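Local coordinates for protein HTH-type transcriptional regulator gadX (Escherichia coli, PDB 3MKL) that activates some fifteen acid-resistance genes, among them gadA, gadB and gadC, and can repress gadW, binding DNA through the AraC/XylS-type helix-turn-helix domain contained in this chain, at residues A[6-11]-A[42-47]; A[11-16]-A[52-57]; A[57-62]-A[81-86]. All coordinates share one frame; numbering follows the deposited sequence.

Contact 1. Residues A[6-11]-A[42-47]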
ATOM      1  N   PRO A   6       8.632  -3.679  17.792  1.00 53.25           N
ATOM      2  CA  PRO A   6       8.417  -3.898  16.356  1.00 50.76           C
ATOM      3  C   PRO A   6       9.537  -3.263  15.539  1.00 47.67           C
ATOM      4  O   PRO A   6       9.930  -2.141  15.823  1.00 47.15           O
ATOM      5  CB  PRO A   6       7.079  -3.188  16.082  1.00 49.46           C
ATOM      6  CG  PRO A   6       6.424  -3.056  17.455  1.00 52.07           C
ATOM      7  CD  PRO A   6       7.576  -2.831  18.381  1.00 53.07           C
ATOM      8  N   ASN A   7      10.062  -3.981  14.551  1.00 46.51           N
ATOM      9  CA  ASN A   7      11.082  -3.426  13.653  1.00 43.89           C
ATOM     10  C   ASN A   7      10.525  -2.280  12.788  1.00 40.47           C
ATOM     11  O   ASN A   7       9.342  -1.929  12.885  1.00 39.67           O
ATOM     12  CB  ASN A   7      11.715  -4.535  12.802  1.00 44.72           C
ATOM     13  CG  ASN A   7      10.728  -5.169  11.839  1.00 45.66           C
ATOM     14  OD1 ASN A   7       9.818  -4.510  11.330  1.00 43.58           O
ATOM     15  ND2 ASN A   7      10.904  -6.459  11.580  1.00 48.24           N
HETATM   16  N   MSE A   8      11.363  -1.692  11.945  1.00 38.43           N
HETATM   17  CA  MSE A   8      11.005  -0.401  11.356  1.00 35.80           C
HETATM   18  C   MSE A   8       9.941  -0.516  10.266  1.00 34.03           C
HETATM   19  O   MSE A   8       9.026   0.292  10.215  1.00 32.85           O
HETATM   20  CB  MSE A   8      12.232   0.349  10.844  1.00 35.45           C
HETATM   21  CG  MSE A   8      11.940   1.798  10.477  1.00 35.52           C
HETATM   22 SE   MSE A   8      11.428   2.904  12.009  1.00 41.78          SE
HETATM   23  CE  MSE A   8      12.993   2.549  13.132  1.00 40.40           C
ATOM     24  N   ARG A   9      10.056  -1.531   9.421  1.00 33.69           N
ATOM     25  CA  ARG A   9       9.051  -1.786   8.394  1.00 33.45           C
ATOM     26  C   ARG A   9       7.644  -2.048   8.979  1.00 33.51           C
ATOM     27  O   ARG A   9       6.651  -1.561   8.425  1.00 32.10           O
ATOM     28  CB  ARG A   9       9.491  -2.893   7.420  1.00 34.12           C
ATOM     29  CG  ARG A   9       9.750  -4.310   8.002  1.00 37.89           C
ATOM     30  CD  ARG A   9      10.452  -5.224   6.929  1.00 42.20           C
ATOM     31  NE  ARG A   9       9.702  -5.240   5.665  1.00 45.75           N
ATOM     32  CZ  ARG A   9      10.182  -5.519   4.444  1.00 48.45           C
ATOM     33  NH1 ARG A   9       9.348  -5.471   3.409  1.00 47.83           N
ATOM     34  NH2 ARG A   9      11.463  -5.846   4.234  1.00 49.69           N
ATOM     35  N   THR A  10       7.580  -2.795  10.086  1.00 34.38           N
ATOM     36  CA  THR A  10       6.321  -3.038  10.821  1.00 36.05           C
ATOM     37  C   THR A  10       5.678  -1.747  11.334  1.00 34.94           C
ATOM     38  O   THR A  10       4.477  -1.557  11.177  1.00 35.07           O
ATOM     39  CB  THR A  10       6.526  -4.017  11.999  1.00 38.22           C
ATOM     40  OG1 THR A  10       6.976  -5.269  11.476  1.00 40.33           O
ATOM     41  CG2 THR A  10       5.230  -4.252  12.778  1.00 40.49           C
ATOM     42  N   ARG A  11       6.487  -0.865  11.929  1.00 33.86           N
ATOM     43  CA  ARG A  11       5.987   0.414  12.467  1.00 33.00           C
ATOM     44  C   ARG A  11       5.446   1.352  11.394  1.00 30.72           C
ATOM     45  O   ARG A  11       4.462   2.045  11.628  1.00 30.90           O
ATOM     46  CB  ARG A  11       7.060   1.126  13.292  1.00 32.21           C
ATOM     47  CG  ARG A  11       7.311   0.456  14.615  1.00 35.79           C
ATOM     48  CD  ARG A  11       8.594   0.939  15.215  1.00 39.19           C
ATOM     49  NE  ARG A  11       8.453   2.298  15.723  1.00 40.79           N
ATOM     50  CZ  ARG A  11       9.476   3.107  15.984  1.00 41.62           C
ATOM     51  NH1 ARG A  11      10.719   2.689  15.784  1.00 43.16           N
ATOM     52  NH2 ARG A  11       9.253   4.335  16.445  1.00 40.58           N
ATOM     53  N   LYS A  42      17.133   5.634   6.190  1.00 31.44           N
ATOM     54  CA  LYS A  42      18.308   4.832   6.534  1.00 32.89           C
ATOM     55  C   LYS A  42      17.886   3.504   7.151  1.00 32.18           C
ATOM     56  O   LYS A  42      18.337   2.456   6.704  1.00 33.55           O
ATOM     57  CB  LYS A  42      19.253   5.601   7.457  1.00 34.53           C
ATOM     58  CG  LYS A  42      20.641   4.967   7.668  1.00 38.71           C
ATOM     59  CD  LYS A  42      21.554   5.971   8.406  1.00 42.69           C
ATOM     60  CE  LYS A  42      23.031   5.576   8.374  1.00 47.25           C
ATOM     61  NZ  LYS A  42      23.994   6.739   8.578  1.00 49.07           N
ATOM     62  N   LYS A  43      17.005   3.541   8.145  1.00 30.34           N
ATOM     63  CA  LYS A  43      16.588   2.318   8.819  1.00 31.08           C
ATOM     64  C   LYS A  43      15.832   1.348   7.912  1.00 29.97           C
ATOM     65  O   LYS A  43      16.001   0.139   8.044  1.00 30.94           O
ATOM     66  CB  LYS A  43      15.771   2.613  10.085  1.00 30.78           C
ATOM     67  CG  LYS A  43      16.545   3.296  11.194  1.00 34.38           C
ATOM     68  CD  LYS A  43      17.722   2.427  11.691  1.00 40.82           C
ATOM     69  CE  LYS A  43      17.934   2.557  13.199  1.00 44.26           C
ATOM     70  NZ  LYS A  43      19.345   2.261  13.629  1.00 48.82           N
ATOM     71  N   LEU A  44      15.005   1.878   7.012  1.00 28.72           N
ATOM     72  CA  LEU A  44      14.274   1.069   6.010  1.00 28.80           C
ATOM     73  C   LEU A  44      15.224   0.389   5.004  1.00 30.39           C
ATOM     74  O   LEU A  44      15.041  -0.769   4.652  1.00 30.80           O
ATOM     75  CB  LEU A  44      13.222   1.927   5.286  1.00 28.02           C
ATOM     76  CG  LEU A  44      11.958   2.282   6.083  1.00 27.02           C
ATOM     77  CD1 LEU A  44      10.924   3.063   5.253  1.00 26.85           C
ATOM     78  CD2 LEU A  44      11.320   1.017   6.723  1.00 27.81           C
ATOM     79  N   ARG A  45      16.261   1.114   4.589  1.00 32.06           N
ATOM     80  CA  ARG A  45      17.256   0.609   3.650  1.00 35.17           C
ATOM     81  C   ARG A  45      18.075  -0.565   4.242  1.00 37.08           C
ATOM     82  O   ARG A  45      18.372  -1.527   3.524  1.00 37.86           O
ATOM     83  CB  ARG A  45      18.154   1.751   3.135  1.00 36.27           C
ATOM     84  CG  ARG A  45      19.413   1.302   2.386  1.00 42.12           C
ATOM     85  CD  ARG A  45      19.075   0.630   1.058  1.00 48.86           C
ATOM     86  NE  ARG A  45      19.886  -0.573   0.791  1.00 56.11           N
ATOM     87  CZ  ARG A  45      21.178  -0.574   0.435  1.00 60.52           C
ATOM     88  NH1 ARG A  45      21.852   0.569   0.314  1.00 61.99           N
ATOM     89  NH2 ARG A  45      21.806  -1.726   0.210  1.00 62.06           N
ATOM     90  N   GLU A  46      18.395  -0.484   5.539  1.00 37.58           N
ATOM     91  CA  GLU A  46      19.030  -1.589   6.291  1.00 40.41           C
ATOM     92  C   GLU A  46      18.187  -2.889   6.330  1.00 40.73           C
ATOM     93  O   GLU A  46      18.747  -3.971   6.500  1.00 42.40           O
ATOM     94  CB  GLU A  46      19.374  -1.147   7.725  1.00 40.75           C
ATOM     95  CG  GLU A  46      20.590  -0.203   7.841  1.00 43.11           C
ATOM     96  CD  GLU A  46      20.648   0.547   9.180  1.00 44.78           C
ATOM     97  OE1 GLU A  46      21.678   1.203   9.476  1.00 44.10           O
ATOM     98  OE2 GLU A  46      19.648   0.487   9.934  1.00 45.48           O
ATOM     99  N   GLU A  47      16.861  -2.751   6.200  1.00 39.33           N
ATOM    100  CA  GLU A  47      15.914  -3.883   6.065  1.00 40.22           C
ATOM    101  C   GLU A  47      15.506  -4.140   4.592  1.00 39.63           C
ATOM    102  O   GLU A  47      14.520  -4.839   4.299  1.00 39.49           O
ATOM    103  CB  GLU A  47      14.677  -3.636   6.942  1.00 39.02           C
ATOM    104  CG  GLU A  47      15.009  -3.589   8.459  1.00 42.37           C
ATOM    105  CD  GLU A  47      13.805  -3.284   9.368  1.00 45.24           C
ATOM    106  OE1 GLU A  47      12.664  -3.681   9.024  1.00 46.33           O
ATOM    107  OE2 GLU A  47      14.005  -2.658  10.443  1.00 45.43           O
TER
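The carboxylate of Glu47 is held by two successive backbone amides at the start of helix 8-17. Met8 N donates to Glu47 OE2 at 3.2 Å, with an N-H...O angle of 157°, and reaches the syn lone pair of that oxygen. Arg9 N points at Glu47 OE1 in a straight but weak bond of 3.4 Å. Glu47 lies just beyond helix 37-46, which is probably the recognition helix of the first of the two helix-turn-helix motifs of this AraC/XylS-type domain. A side chain from the end of one helix thus meets the first-turn amides of another. The extended chain of Glu47 (chi2 178°) carries the carboxylate to the first turn of helix 8-17, and the field at the N-terminus of that helix would favour its negative charge.

The next amide of the same turn is served from within: Asn7, the N-cap residue, accepts from Thr10 N through OD1 at 3.1 Å, the donor lying nearly in line with the side-chain C=O bond. The aliphatic part of Arg9 also leans on the carboxylate, with CG 3.2 Å from Glu47 OE1. Arg9 NE stays 4.7 Å from Glu47 OE1, too far for a salt bridge, and NH1 forms a long, weak ion pair with Glu57 of helix 51-67.

An apolar patch adjoins these polar bonds. Met8, present as selenomethionine, has CG anti to the backbone N (chi1 -169°), and this carbon lies 3.9 Å from both Lys43 CB and Leu44 CD2. The Met8 chain then bends at its second and third torsions, and CE comes to rest beside CB and CG of Lys43. Leu44 is the buried member of the group and continues onto Tyr51 and Leu54. Its CD2 methyl also sits 3.9 Å from Arg9 N.

Contact 2. Residues A[11-16]-A[52-57]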
ATOM      1  N   ARG A  11       6.487  -0.865  11.929  1.00 33.86           N
ATOM      2  CA  ARG A  11       5.987   0.414  12.467  1.00 33.00           C
ATOM      3  C   ARG A  11       5.446   1.352  11.394  1.00 30.72           C
ATOM      4  O   ARG A  11       4.462   2.045  11.628  1.00 30.90           O
ATOM      5  CB  ARG A  11       7.060   1.126  13.292  1.00 32.21           C
ATOM      6  CG  ARG A  11       7.311   0.456  14.615  1.00 35.79           C
ATOM      7  CD  ARG A  11       8.594   0.939  15.215  1.00 39.19           C
ATOM      8  NE  ARG A  11       8.453   2.298  15.723  1.00 40.79           N
ATOM      9  CZ  ARG A  11       9.476   3.107  15.984  1.00 41.62           C
ATOM     10  NH1 ARG A  11      10.719   2.689  15.784  1.00 43.16           N
ATOM     11  NH2 ARG A  11       9.253   4.335  16.445  1.00 40.58           N
ATOM     12  N   VAL A  12       6.112   1.362  10.239  1.00 29.32           N
ATOM     13  CA  VAL A  12       5.706   2.101   9.045  1.00 27.91           C
ATOM     14  C   VAL A  12       4.404   1.521   8.454  1.00 29.07           C
ATOM     15  O   VAL A  12       3.475   2.259   8.182  1.00 29.85           O
ATOM     16  CB  VAL A  12       6.849   2.104   7.977  1.00 27.20           C
ATOM     17  CG1 VAL A  12       6.341   2.572   6.615  1.00 25.80           C
ATOM     18  CG2 VAL A  12       8.005   2.968   8.417  1.00 24.94           C
ATOM     19  N   CYS A  13       4.320   0.207   8.268  1.00 30.58           N
ATOM     20  CA  CYS A  13       3.055  -0.417   7.845  1.00 32.24           C
ATOM     21  C   CYS A  13       1.914  -0.100   8.812  1.00 33.46           C
ATOM     22  O   CYS A  13       0.781   0.082   8.385  1.00 34.35           O
ATOM     23  CB  CYS A  13       3.212  -1.929   7.662  1.00 33.90           C
ATOM     24  SG  CYS A  13       4.268  -2.337   6.242  1.00 36.67           S
ATOM     25  N   THR A  14       2.211   0.007  10.111  1.00 33.42           N
ATOM     26  CA  THR A  14       1.171   0.394  11.080  1.00 34.50           C
ATOM     27  C   THR A  14       0.679   1.842  10.867  1.00 33.13           C
ATOM     28  O   THR A  14      -0.508   2.127  10.994  1.00 33.39           O
ATOM     29  CB  THR A  14       1.609   0.184  12.555  1.00 35.37           C
ATOM     30  OG1 THR A  14       2.061  -1.169  12.736  1.00 37.84           O
ATOM     31  CG2 THR A  14       0.409   0.464  13.522  1.00 37.97           C
ATOM     32  N   VAL A  15       1.603   2.747  10.556  1.00 30.87           N
ATOM     33  CA  VAL A  15       1.235   4.110  10.240  1.00 29.71           C
ATOM     34  C   VAL A  15       0.354   4.121   8.987  1.00 30.45           C
ATOM     35  O   VAL A  15      -0.742   4.660   8.997  1.00 32.14           O
ATOM     36  CB  VAL A  15       2.500   4.957   9.999  1.00 28.76           C
ATOM     37  CG1 VAL A  15       2.135   6.357   9.502  1.00 25.16           C
ATOM     38  CG2 VAL A  15       3.353   4.975  11.255  1.00 27.07           C
ATOM     39  N   ILE A  16       0.847   3.492   7.919  1.00 29.70           N
ATOM     40  CA  ILE A  16       0.162   3.450   6.627  1.00 29.74           C
ATOM     41  C   ILE A  16      -1.239   2.823   6.714  1.00 32.06           C
ATOM     42  O   ILE A  16      -2.187   3.370   6.168  1.00 31.88           O
ATOM     43  CB  ILE A  16       0.989   2.686   5.568  1.00 28.57           C
ATOM     44  CG1 ILE A  16       2.353   3.367   5.358  1.00 25.53           C
ATOM     45  CG2 ILE A  16       0.183   2.569   4.264  1.00 29.71           C
ATOM     46  CD1 ILE A  16       3.285   2.633   4.379  1.00 22.04           C
ATOM     47  N   SER A  52       8.056   3.498  -0.143  1.00 38.35           N
ATOM     48  CA  SER A  52       7.172   3.315  -1.297  1.00 37.90           C
ATOM     49  C   SER A  52       6.861   1.847  -1.568  1.00 36.93           C
ATOM     50  O   SER A  52       5.768   1.523  -2.012  1.00 36.77           O
ATOM     51  CB  SER A  52       7.693   4.020  -2.549  1.00 39.96           C
ATOM     52  OG  SER A  52       9.040   3.677  -2.807  1.00 44.42           O
ATOM     53  N   GLN A  53       7.801   0.957  -1.274  1.00 37.45           N
ATOM     54  CA  GLN A  53       7.552  -0.464  -1.431  1.00 37.08           C
ATOM     55  C   GLN A  53       6.545  -0.896  -0.404  1.00 35.42           C
ATOM     56  O   GLN A  53       5.616  -1.640  -0.718  1.00 35.10           O
ATOM     57  CB  GLN A  53       8.842  -1.285  -1.345  1.00 39.89           C
ATOM     58  CG  GLN A  53       9.583  -1.269  -2.678  1.00 41.71           C
ATOM     59  CD  GLN A  53      10.936  -1.945  -2.648  1.00 45.95           C
ATOM     60  OE1 GLN A  53      11.527  -2.142  -1.585  1.00 45.54           O
ATOM     61  NE2 GLN A  53      11.449  -2.291  -3.839  1.00 49.66           N
ATOM     62  N   LEU A  54       6.723  -0.409   0.816  1.00 34.27           N
ATOM     63  CA  LEU A  54       5.820  -0.750   1.908  1.00 33.63           C
ATOM     64  C   LEU A  54       4.419  -0.217   1.637  1.00 31.70           C
ATOM     65  O   LEU A  54       3.443  -0.909   1.875  1.00 31.74           O
ATOM     66  CB  LEU A  54       6.376  -0.246   3.237  1.00 33.42           C
ATOM     67  CG  LEU A  54       7.653  -0.973   3.694  1.00 35.88           C
ATOM     68  CD1 LEU A  54       8.152  -0.383   4.993  1.00 34.02           C
ATOM     69  CD2 LEU A  54       7.445  -2.508   3.831  1.00 38.27           C
ATOM     70  N   LEU A  55       4.337   1.011   1.134  1.00 30.72           N
ATOM     71  CA  LEU A  55       3.061   1.598   0.732  1.00 30.61           C
ATOM     72  C   LEU A  55       2.305   0.663  -0.212  1.00 30.40           C
ATOM     73  O   LEU A  55       1.150   0.271   0.056  1.00 30.47           O
ATOM     74  CB  LEU A  55       3.263   2.984   0.099  1.00 30.37           C
ATOM     75  CG  LEU A  55       2.056   3.914  -0.104  1.00 32.69           C
ATOM     76  CD1 LEU A  55       1.183   4.005   1.154  1.00 32.37           C
ATOM     77  CD2 LEU A  55       2.507   5.337  -0.537  1.00 33.06           C
ATOM     78  N   THR A  56       2.976   0.287  -1.301  1.00 30.38           N
ATOM     79  CA  THR A  56       2.389  -0.572  -2.319  1.00 30.68           C
ATOM     80  C   THR A  56       1.887  -1.871  -1.705  1.00 31.07           C
ATOM     81  O   THR A  56       0.764  -2.272  -1.943  1.00 31.22           O
ATOM     82  CB  THR A  56       3.395  -0.837  -3.478  1.00 31.74           C
ATOM     83  OG1 THR A  56       3.547   0.371  -4.243  1.00 32.23           O
ATOM     84  CG2 THR A  56       2.938  -1.959  -4.378  1.00 30.29           C
ATOM     85  N   GLU A  57       2.718  -2.504  -0.897  1.00 32.43           N
ATOM     86  CA  GLU A  57       2.380  -3.778  -0.297  1.00 34.83           C
ATOM     87  C   GLU A  57       1.140  -3.690   0.597  1.00 34.18           C
ATOM     88  O   GLU A  57       0.248  -4.530   0.517  1.00 34.99           O
ATOM     89  CB  GLU A  57       3.597  -4.322   0.444  1.00 37.24           C
ATOM     90  CG  GLU A  57       4.626  -4.918  -0.534  1.00 42.21           C
ATOM     91  CD  GLU A  57       6.082  -4.761  -0.101  1.00 46.68           C
ATOM     92  OE1 GLU A  57       6.369  -4.644   1.116  1.00 49.08           O
ATOM     93  OE2 GLU A  57       6.948  -4.787  -0.996  1.00 49.33           O
TER
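Ile16 and Leu55 make the tightest packing between helices 8-17 and 51-67: Ile16 CG2 meets Leu55 CD1 at 3.6 Å, the two side chains crossing at about a right angle. Leu55 CB does not point at helix 8-17, but CG, anti to the backbone N (chi1 -166°), brings the side chain round to Ile16. The other branch of Ile16 presses on main chain, its CD1 lying 3.8 Å from both N and CA of Leu55. Leu54 splits its two methyls between different partners. Leu54 CD1 packs on Val12 CG1 at 3.8 Å, deep in the core, where Ile29 of helix 26-32 also touches Val12.

The other branch, Leu54 CD2, faces the looser margin, where it meets Cys13 SG at 4.0 Å; the cysteine is partly exposed, unlike the buried Val12, Ile16, Leu54 and Leu55. Cys13 and Ile16 both continue onto Cys58, one turn beyond Leu54 on helix 51-67.

The segment axes approach to 9.8 Å at a crossing angle of -53°, and the join is entirely apolar. It is an arrangement characteristic of the AraC/XylS DNA-binding domain, in which a long helix linking two helix-turn-helix units forms part of the core of the first.

Contact 3. Residues A[57-62]-A[81-86]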
ATOM      1  N   GLU A  57       2.718  -2.504  -0.897  1.00 32.43           N
ATOM      2  CA  GLU A  57       2.380  -3.778  -0.297  1.00 34.83           C
ATOM      3  C   GLU A  57       1.140  -3.690   0.597  1.00 34.18           C
ATOM      4  O   GLU A  57       0.248  -4.530   0.517  1.00 34.99           O
ATOM      5  CB  GLU A  57       3.597  -4.322   0.444  1.00 37.24           C
ATOM      6  CG  GLU A  57       4.626  -4.918  -0.534  1.00 42.21           C
ATOM      7  CD  GLU A  57       6.082  -4.761  -0.101  1.00 46.68           C
ATOM      8  OE1 GLU A  57       6.369  -4.644   1.116  1.00 49.08           O
ATOM      9  OE2 GLU A  57       6.948  -4.787  -0.996  1.00 49.33           O
ATOM     10  N   CYS A  58       1.086  -2.643   1.417  1.00 33.28           N
ATOM     11  CA  CYS A  58      -0.083  -2.328   2.222  1.00 33.69           C
ATOM     12  C   CYS A  58      -1.315  -2.141   1.331  1.00 33.19           C
ATOM     13  O   CYS A  58      -2.400  -2.603   1.640  1.00 34.32           O
ATOM     14  CB  CYS A  58       0.182  -1.046   3.010  1.00 33.58           C
ATOM     15  SG  CYS A  58       1.336  -1.230   4.378  1.00 36.60           S
ATOM     16  N   ARG A  59      -1.139  -1.461   0.212  1.00 31.34           N
ATOM     17  CA  ARG A  59      -2.270  -1.203  -0.641  1.00 31.67           C
ATOM     18  C   ARG A  59      -2.750  -2.478  -1.350  1.00 32.64           C
ATOM     19  O   ARG A  59      -3.959  -2.676  -1.511  1.00 33.51           O
ATOM     20  CB  ARG A  59      -1.967  -0.070  -1.633  1.00 30.24           C
ATOM     21  CG  ARG A  59      -1.917   1.263  -0.958  1.00 30.20           C
ATOM     22  CD  ARG A  59      -1.443   2.386  -1.856  1.00 29.12           C
ATOM     23  NE  ARG A  59      -1.797   3.633  -1.204  1.00 33.12           N
ATOM     24  CZ  ARG A  59      -1.332   4.826  -1.530  1.00 32.51           C
ATOM     25  NH1 ARG A  59      -1.747   5.876  -0.857  1.00 34.35           N
ATOM     26  NH2 ARG A  59      -0.473   4.966  -2.526  1.00 32.83           N
HETATM   27  N   MSE A  60      -1.828  -3.348  -1.762  1.00 32.72           N
HETATM   28  CA  MSE A  60      -2.249  -4.626  -2.357  1.00 33.83           C
HETATM   29  C   MSE A  60      -2.958  -5.500  -1.343  1.00 35.82           C
HETATM   30  O   MSE A  60      -3.884  -6.234  -1.687  1.00 36.57           O
HETATM   31  CB  MSE A  60      -1.087  -5.386  -2.999  1.00 34.48           C
HETATM   32  CG  MSE A  60      -0.446  -4.679  -4.158  1.00 32.92           C
HETATM   33 SE   MSE A  60      -1.669  -4.234  -5.598  1.00 32.65          SE
HETATM   34  CE  MSE A  60      -2.150  -2.408  -5.222  1.00 30.88           C
ATOM     35  N   GLN A  61      -2.530  -5.413  -0.091  1.00 37.35           N
ATOM     36  CA  GLN A  61      -3.131  -6.225   0.949  1.00 41.12           C
ATOM     37  C   GLN A  61      -4.571  -5.782   1.208  1.00 41.57           C
ATOM     38  O   GLN A  61      -5.453  -6.626   1.442  1.00 44.31           O
ATOM     39  CB  GLN A  61      -2.269  -6.193   2.214  1.00 43.18           C
ATOM     40  CG  GLN A  61      -0.994  -7.054   2.082  1.00 47.23           C
ATOM     41  CD  GLN A  61      -0.101  -7.031   3.323  1.00 51.63           C
ATOM     42  OE1 GLN A  61       0.008  -6.025   4.010  1.00 53.42           O
ATOM     43  NE2 GLN A  61       0.548  -8.147   3.600  1.00 57.09           N
ATOM     44  N   ARG A  62      -4.809  -4.470   1.142  0.50 39.73           N
ATOM     45  CA  ARG A  62      -6.147  -3.905   1.332  0.50 40.74           C
ATOM     46  C   ARG A  62      -7.037  -4.201   0.134  0.50 40.65           C
ATOM     47  O   ARG A  62      -8.238  -4.451   0.291  0.50 42.68           O
ATOM     48  CB  ARG A  62      -6.077  -2.399   1.584  0.50 39.76           C
ATOM     49  CG  ARG A  62      -7.405  -1.755   1.981  0.50 42.78           C
ATOM     50  CD  ARG A  62      -7.906  -2.241   3.349  0.50 46.06           C
ATOM     51  NE  ARG A  62      -6.846  -2.228   4.362  0.50 46.54           N
ATOM     52  CZ  ARG A  62      -6.725  -1.319   5.332  0.50 46.79           C
ATOM     53  NH1 ARG A  62      -7.606  -0.333   5.448  0.50 48.18           N
ATOM     54  NH2 ARG A  62      -5.720  -1.403   6.193  0.50 44.67           N
ATOM     55  N   CYS A  81      -7.963   2.448  -2.106  1.00 40.50           N
ATOM     56  CA  CYS A  81      -6.564   2.110  -1.802  1.00 39.58           C
ATOM     57  C   CYS A  81      -5.585   3.266  -2.084  1.00 39.84           C
ATOM     58  O   CYS A  81      -4.387   3.128  -1.860  1.00 38.23           O
ATOM     59  CB  CYS A  81      -6.123   0.892  -2.602  1.00 37.31           C
ATOM     60  SG  CYS A  81      -7.079  -0.592  -2.289  1.00 40.07           S
ATOM     61  N   GLY A  82      -6.105   4.379  -2.602  1.00 42.60           N
ATOM     62  CA  GLY A  82      -5.341   5.599  -2.761  1.00 44.13           C
ATOM     63  C   GLY A  82      -4.798   5.835  -4.147  1.00 44.71           C
ATOM     64  O   GLY A  82      -3.976   6.729  -4.336  1.00 45.70           O
ATOM     65  N   TYR A  83      -5.261   5.046  -5.117  1.00 36.12           N
ATOM     66  CA  TYR A  83      -4.859   5.204  -6.510  1.00 35.63           C
ATOM     67  C   TYR A  83      -5.805   6.138  -7.252  1.00 39.04           C
ATOM     68  O   TYR A  83      -7.032   6.101  -7.062  1.00 40.45           O
ATOM     69  CB  TYR A  83      -4.759   3.847  -7.207  1.00 32.50           C
ATOM     70  CG  TYR A  83      -3.667   2.985  -6.628  1.00 31.12           C
ATOM     71  CD1 TYR A  83      -2.328   3.189  -6.977  1.00 32.83           C
ATOM     72  CD2 TYR A  83      -3.963   1.981  -5.708  1.00 30.72           C
ATOM     73  CE1 TYR A  83      -1.300   2.390  -6.419  1.00 31.04           C
ATOM     74  CE2 TYR A  83      -2.958   1.199  -5.135  1.00 28.05           C
ATOM     75  CZ  TYR A  83      -1.637   1.408  -5.501  1.00 29.97           C
ATOM     76  OH  TYR A  83      -0.671   0.631  -4.940  1.00 32.45           O
ATOM     77  N   HIS A  84      -5.229   7.007  -8.071  1.00 40.89           N
ATOM     78  CA  HIS A  84      -6.016   7.940  -8.827  1.00 44.23           C
ATOM     79  C   HIS A  84      -6.215   7.360 -10.205  1.00 42.76           C
ATOM     80  O   HIS A  84      -7.066   7.826 -10.968  1.00 44.35           O
ATOM     81  CB  HIS A  84      -5.317   9.301  -8.897  1.00 47.89           C
ATOM     82  CG  HIS A  84      -5.235  10.001  -7.574  1.00 52.84           C
ATOM     83  ND1 HIS A  84      -4.150   9.875  -6.728  1.00 54.17           N
ATOM     84  CD2 HIS A  84      -6.108  10.826  -6.945  1.00 56.94           C
ATOM     85  CE1 HIS A  84      -4.360  10.592  -5.637  1.00 56.66           C
ATOM     86  NE2 HIS A  84      -5.541  11.176  -5.742  1.00 59.72           N
ATOM     87  N   SER A  85      -5.430   6.334 -10.519  1.00 39.92           N
ATOM     88  CA  SER A  85      -5.398   5.781 -11.863  1.00 38.97           C
ATOM     89  C   SER A  85      -5.689   4.270 -11.825  1.00 37.11           C
ATOM     90  O   SER A  85      -4.904   3.492 -11.238  1.00 35.87           O
ATOM     91  CB  SER A  85      -4.052   6.141 -12.506  1.00 39.27           C
ATOM     92  OG  SER A  85      -3.768   5.358 -13.633  1.00 37.22           O
ATOM     93  N   VAL A  86      -6.821   3.861 -12.415  1.00 37.26           N
ATOM     94  CA  VAL A  86      -7.185   2.427 -12.495  1.00 36.28           C
ATOM     95  C   VAL A  86      -6.232   1.566 -13.341  1.00 34.65           C
ATOM     96  O   VAL A  86      -5.954   0.425 -12.965  1.00 33.80           O
ATOM     97  CB  VAL A  86      -8.638   2.186 -12.965  1.00 37.74           C
ATOM     98  CG1 VAL A  86      -9.043   0.709 -12.735  1.00 37.34           C
ATOM     99  CG2 VAL A  86      -9.587   3.100 -12.226  1.00 41.45           C
TER
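Arg59 runs from helix 51-67 across the turn of the second helix-turn-helix motif, which as a whole is predicted to bind DNA, and its polar atoms lie close to Cys81 and Gly82. Arg59 NE comes within 2.7 Å of Cys81 O, but the angle is too poor for a hydrogen bond. Arg59 NH1 donates instead to the backbone oxygen of Ile20. Gly82 ends helix 74-80 in a Schellman motif with positive phi (99°), and its CA lies 3.9 Å above one face of the Arg59 guanidinium, displaced toward the rim. Cys81 SG makes a van der Waals approach to Arg59 O, at 3.8 Å.

Aromatic contacts centre on Tyr83. The guanidinium of Arg59 sits near the ring normal, but with its CZ 5.4 Å from the Tyr83 centroid and the two planes 62° apart, any cation-pi attraction is weak at most. Closer contact comes from the aliphatic chain: Arg59 CD lies 3.8 Å from Tyr83 CE2, and Tyr83 OH is 3.6 Å from Arg59 CB.

Apolar packing completes the interface. Met60, a selenomethionine, starts out away from the loop and bends back at its second and third torsions; its CE touches Tyr83 CE2 at 3.7 Å, the side chains crossing at about a right angle.

Outward from this core, Tyr83 rests on Ala78 and its ring meets that of Tyr88, while Met60 packs on Phe89, Phe93 and Tyr96, so that helix 51-67 abuts helix 86-97 and the loop residue Tyr83 ties the site to helix 74-80.

How the contacts relate
The three contacts lie in a row through a chain of helices without strands, with centres about 10 Å apart from contact 1 to contact 2, 11 Å from contact 2 to contact 3, and 21 Å between the outer two. Contacts 1 and 2 both use helix 8-17, share Arg11, and have segments that alternate along the sequence; contact 3 comes afterwards in series, sharing Glu57 and helix 51-67 with contact 2. Contact 1 lies at the surface, whereas the others are buried. Helix 51-67 thus joins the first helix-turn-helix unit, gathered around helix 8-17, to the second, an arrangement consistent with the two predicted DNA-binding motifs being held in a defined relation.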